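Local coordinates for autoinducer synthesis protein lasI (Pseudomonas aeruginosa, PDB 1RO5) that makes the quorum-sensing signal N-(3-oxododecanoyl)homoserine lactone from a fatty acyl-[acyl-carrier protein] and S-adenosyl-L-methionine, at residues W69-T74 / H98-S103. Sequence-based numbering, arbitrary orientation.
Sequences WRILDT and HIWELS
S103 and R70 sit opposite each other as a hydrogen-bonded pair where two antiparallel strands, 69-73 and 99-103, run side by side. Their backbones are joined twice, R70 N to S103 O and S103 N to R70 O, and a third bond ties the side chains: R70 NE gives its hydrogen to S103 OG at 2.9 Å, nearly straight at 166° and close to the guanidinium plane. The arginine chain leaves the strand with CG anti to the backbone N (chi1 174°) and bends at chi3, which brings the N-H edge of the guanidinium up to the serine hydroxyl, while NH1 goes on to salt bridges with D47 and D50. Two residues along, E101 faces L72 in the next hydrogen-bonded pair. E101 N meets L72 O at 2.7 Å in an almost linear bond, and L72 N returns one to E101 O. Their side chains run alongside each other on the same face as R70 and S103, L72 CD1 lying 3.7 Å from E101 OE1; that carboxylate is held by the backbone N of M79, with a weaker bond from L80.

On the other face, I71 CG1 packs against L102 CD2 at 3.6 Å, and L128 of helix 118-133 closes over both I71 and L102. W100 also touches I71, the two crossing obliquely, with I71 CG2 near the rim of the indole, 3.6 Å from W100 CE3. At the end of the pairing T74 N makes a weak bond to I99 O, and a water accepts from T74 N and donates to I99 O. This ladder pairs strand 64-73 with 99-107, whose other edge runs parallel to 139-145, in the mixed sheet of the alpha-beta-alpha sandwich of the acyl-homoserine-lactone synthases, related to the acetyltransferases.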
ATOM      1  N   TRP A  69      -3.876   0.392  -3.614  1.00 34.80           N
ATOM      2  CA  TRP A  69      -3.017  -0.128  -2.623  1.00 34.98           C
ATOM      3  C   TRP A  69      -3.848  -1.237  -2.023  1.00 33.99           C
ATOM      4  O   TRP A  69      -5.077  -1.140  -1.940  1.00 34.25           O
ATOM      5  CB  TRP A  69      -2.880   0.939  -1.572  0.50 37.43           C
ATOM      6  CG  TRP A  69      -1.578   1.524  -1.566  0.50 45.80           C
ATOM      7  CD1 TRP A  69      -0.582   1.219  -0.695  0.50 55.71           C
ATOM      8  CD2 TRP A  69      -1.040   2.507  -2.475  0.50 52.52           C
ATOM      9  NE1 TRP A  69       0.552   1.942  -1.004  0.50 60.87           N
ATOM     10  CE2 TRP A  69       0.293   2.739  -2.091  0.50 57.09           C
ATOM     11  CE3 TRP A  69      -1.550   3.211  -3.577  0.50 57.11           C
ATOM     12  CZ2 TRP A  69       1.128   3.646  -2.764  0.50 61.45           C
ATOM     13  CZ3 TRP A  69      -0.731   4.124  -4.248  0.50 58.28           C
ATOM     14  CH2 TRP A  69       0.598   4.319  -3.849  0.50 61.55           C
ATOM     15  N   ARG A  70      -3.192  -2.288  -1.545  1.00 31.84           N
ATOM     16  CA  ARG A  70      -3.882  -3.401  -0.887  1.00 29.03           C
ATOM     17  C   ARG A  70      -3.407  -3.421   0.583  1.00 29.37           C
ATOM     18  O   ARG A  70      -2.222  -3.158   0.874  1.00 32.27           O
ATOM     19  CB  ARG A  70      -3.486  -4.703  -1.619  1.00 28.03           C
ATOM     20  CG  ARG A  70      -4.037  -5.934  -0.915  1.00 24.44           C
ATOM     21  CD  ARG A  70      -3.848  -7.198  -1.723  1.00 27.78           C
ATOM     22  NE  ARG A  70      -2.448  -7.711  -1.887  1.00 25.69           N
ATOM     23  CZ  ARG A  70      -2.148  -8.716  -2.763  1.00 31.96           C
ATOM     24  NH1 ARG A  70      -3.117  -9.264  -3.522  1.00 24.59           N
ATOM     25  NH2 ARG A  70      -0.877  -9.182  -2.864  1.00 26.54           N
ATOM     26  N   ILE A  71      -4.293  -3.795   1.474  1.00 29.82           N
ATOM     27  CA  ILE A  71      -4.033  -3.888   2.863  1.00 29.37           C
ATOM     28  C   ILE A  71      -4.462  -5.241   3.372  1.00 29.29           C
ATOM     29  O   ILE A  71      -5.562  -5.707   3.062  1.00 27.66           O
ATOM     30  CB  ILE A  71      -4.905  -2.868   3.649  1.00 32.12           C
ATOM     31  CG1 ILE A  71      -4.470  -1.454   3.303  1.00 33.92           C
ATOM     32  CG2 ILE A  71      -4.649  -3.028   5.152  1.00 26.68           C
ATOM     33  CD1 ILE A  71      -5.313  -0.860   2.240  1.00 32.34           C
ATOM     34  N   LEU A  72      -3.589  -5.871   4.199  1.00 29.07           N
ATOM     35  CA  LEU A  72      -3.824  -7.251   4.709  1.00 29.97           C
ATOM     36  C   LEU A  72      -3.562  -7.215   6.182  1.00 31.53           C
ATOM     37  O   LEU A  72      -2.512  -6.529   6.596  1.00 30.60           O
ATOM     38  CB  LEU A  72      -2.828  -8.276   4.066  1.00 27.54           C
ATOM     39  CG  LEU A  72      -3.141  -8.568   2.609  1.00 29.86           C
ATOM     40  CD1 LEU A  72      -2.023  -9.428   2.127  1.00 31.06           C
ATOM     41  CD2 LEU A  72      -4.469  -9.341   2.536  1.00 27.11           C
ATOM     42  N   ASP A  73      -4.428  -7.886   6.977  1.00 31.29           N
ATOM     43  CA  ASP A  73      -4.175  -8.112   8.401  1.00 34.01           C
ATOM     44  C   ASP A  73      -2.980  -8.928   8.590  1.00 34.39           C
ATOM     45  O   ASP A  73      -2.755  -9.914   7.849  1.00 34.86           O
ATOM     46  CB  ASP A  73      -5.361  -8.866   9.093  1.00 36.96           C
ATOM     47  CG  ASP A  73      -6.739  -8.164   8.896  1.00 36.61           C
ATOM     48  OD1 ASP A  73      -6.868  -6.906   8.840  1.00 40.76           O
ATOM     49  OD2 ASP A  73      -7.740  -8.829   8.730  1.00 39.06           O
ATOM     50  N   THR A  74      -2.236  -8.639   9.668  1.00 35.47           N
ATOM     51  CA  THR A  74      -1.041  -9.451   9.961  1.00 34.58           C
ATOM     52  C   THR A  74      -1.344 -10.627  10.805  1.00 35.84           C
ATOM     53  O   THR A  74      -0.433 -11.451  11.120  1.00 36.78           O
ATOM     54  CB  THR A  74       0.101  -8.639  10.725  1.00 34.19           C
ATOM     55  OG1 THR A  74      -0.517  -7.981  11.840  1.00 31.65           O
ATOM     56  CG2 THR A  74       0.594  -7.503   9.786  1.00 34.16           C
ATOM     57  N   HIS A  98      -3.367  -4.930  15.479  1.00 42.64           N
ATOM     58  CA  HIS A  98      -3.112  -3.489  15.447  1.00 42.73           C
ATOM     59  C   HIS A  98      -2.069  -3.166  14.355  1.00 41.71           C
ATOM     60  O   HIS A  98      -1.628  -2.013  14.205  1.00 41.98           O
ATOM     61  CB  HIS A  98      -2.628  -3.001  16.850  1.00 43.21           C
ATOM     62  CG  HIS A  98      -3.631  -3.237  17.932  1.00 45.61           C
ATOM     63  ND1 HIS A  98      -4.935  -2.766  17.841  1.00 50.80           N
ATOM     64  CD2 HIS A  98      -3.567  -3.964  19.077  1.00 44.66           C
ATOM     65  CE1 HIS A  98      -5.621  -3.160  18.909  1.00 49.57           C
ATOM     66  NE2 HIS A  98      -4.819  -3.906  19.655  1.00 49.85           N
ATOM     67  N   ILE A  99      -1.651  -4.193  13.623  1.00 38.62           N
ATOM     68  CA  ILE A  99      -0.720  -3.953  12.555  1.00 37.32           C
ATOM     69  C   ILE A  99      -1.274  -4.575  11.215  1.00 37.09           C
ATOM     70  O   ILE A  99      -1.745  -5.730  11.231  1.00 37.48           O
ATOM     71  CB  ILE A  99       0.654  -4.587  12.960  1.00 37.33           C
ATOM     72  CG1 ILE A  99       1.119  -3.995  14.359  1.00 34.37           C
ATOM     73  CG2 ILE A  99       1.672  -4.476  11.766  1.00 35.07           C
ATOM     74  CD1 ILE A  99       2.364  -4.711  14.993  1.00 26.90           C
ATOM     75  N   TRP A 100      -1.123  -3.844  10.103  1.00 33.84           N
ATOM     76  CA  TRP A 100      -1.551  -4.247   8.802  1.00 32.95           C
ATOM     77  C   TRP A 100      -0.377  -4.147   7.880  1.00 32.91           C
ATOM     78  O   TRP A 100       0.565  -3.398   8.103  1.00 35.06           O
ATOM     79  CB  TRP A 100      -2.654  -3.267   8.314  1.00 33.18           C
ATOM     80  CG  TRP A 100      -4.022  -3.421   8.879  1.00 31.12           C
ATOM     81  CD1 TRP A 100      -4.508  -4.459   9.596  1.00 34.98           C
ATOM     82  CD2 TRP A 100      -5.100  -2.485   8.761  1.00 35.02           C
ATOM     83  NE1 TRP A 100      -5.846  -4.260   9.879  1.00 36.58           N
ATOM     84  CE2 TRP A 100      -6.213  -3.039   9.397  1.00 35.26           C
ATOM     85  CE3 TRP A 100      -5.219  -1.220   8.196  1.00 37.15           C
ATOM     86  CZ2 TRP A 100      -7.415  -2.404   9.457  1.00 38.28           C
ATOM     87  CZ3 TRP A 100      -6.394  -0.600   8.244  1.00 44.03           C
ATOM     88  CH2 TRP A 100      -7.500  -1.197   8.866  1.00 37.67           C
ATOM     89  N   GLU A 101      -0.455  -4.863   6.800  1.00 32.70           N
ATOM     90  CA  GLU A 101       0.511  -4.825   5.762  1.00 33.32           C
ATOM     91  C   GLU A 101      -0.037  -4.161   4.521  1.00 31.96           C
ATOM     92  O   GLU A 101      -1.240  -4.338   4.184  1.00 28.90           O
ATOM     93  CB  GLU A 101       0.914  -6.264   5.355  1.00 33.55           C
ATOM     94  CG  GLU A 101       2.024  -6.144   4.303  1.00 35.80           C
ATOM     95  CD  GLU A 101       2.254  -7.359   3.394  1.00 32.69           C
ATOM     96  OE1 GLU A 101       1.303  -8.024   2.981  1.00 32.62           O
ATOM     97  OE2 GLU A 101       3.384  -7.559   3.041  1.00 29.93           O
ATOM     98  N   LEU A 102       0.804  -3.319   3.897  1.00 31.93           N
ATOM     99  CA  LEU A 102       0.489  -2.726   2.622  1.00 30.42           C
ATOM    100  C   LEU A 102       1.265  -3.495   1.547  1.00 31.25           C
ATOM    101  O   LEU A 102       2.463  -3.872   1.744  1.00 27.80           O
ATOM    102  CB  LEU A 102       0.904  -1.272   2.558  1.00 31.56           C
ATOM    103  CG  LEU A 102       0.499  -0.364   3.701  1.00 36.99           C
ATOM    104  CD1 LEU A 102       1.045   0.966   3.403  1.00 37.21           C
ATOM    105  CD2 LEU A 102      -1.050  -0.360   3.771  1.00 38.02           C
ATOM    106  N   SER A 103       0.639  -3.589   0.354  1.00 30.74           N
ATOM    107  CA  SER A 103       1.257  -4.252  -0.758  1.00 29.85           C
ATOM    108  C   SER A 103       0.711  -3.800  -2.060  1.00 30.30           C
ATOM    109  O   SER A 103      -0.310  -3.143  -2.100  1.00 33.14           O
ATOM    110  CB  SER A 103       1.127  -5.801  -0.588  1.00 29.26           C
ATOM    111  OG  SER A 103      -0.203  -6.261  -0.646  1.00 27.16           O
TER
HETATM  112  O   HOH W   1      -3.973  -7.631  11.710  1.00 31.91           O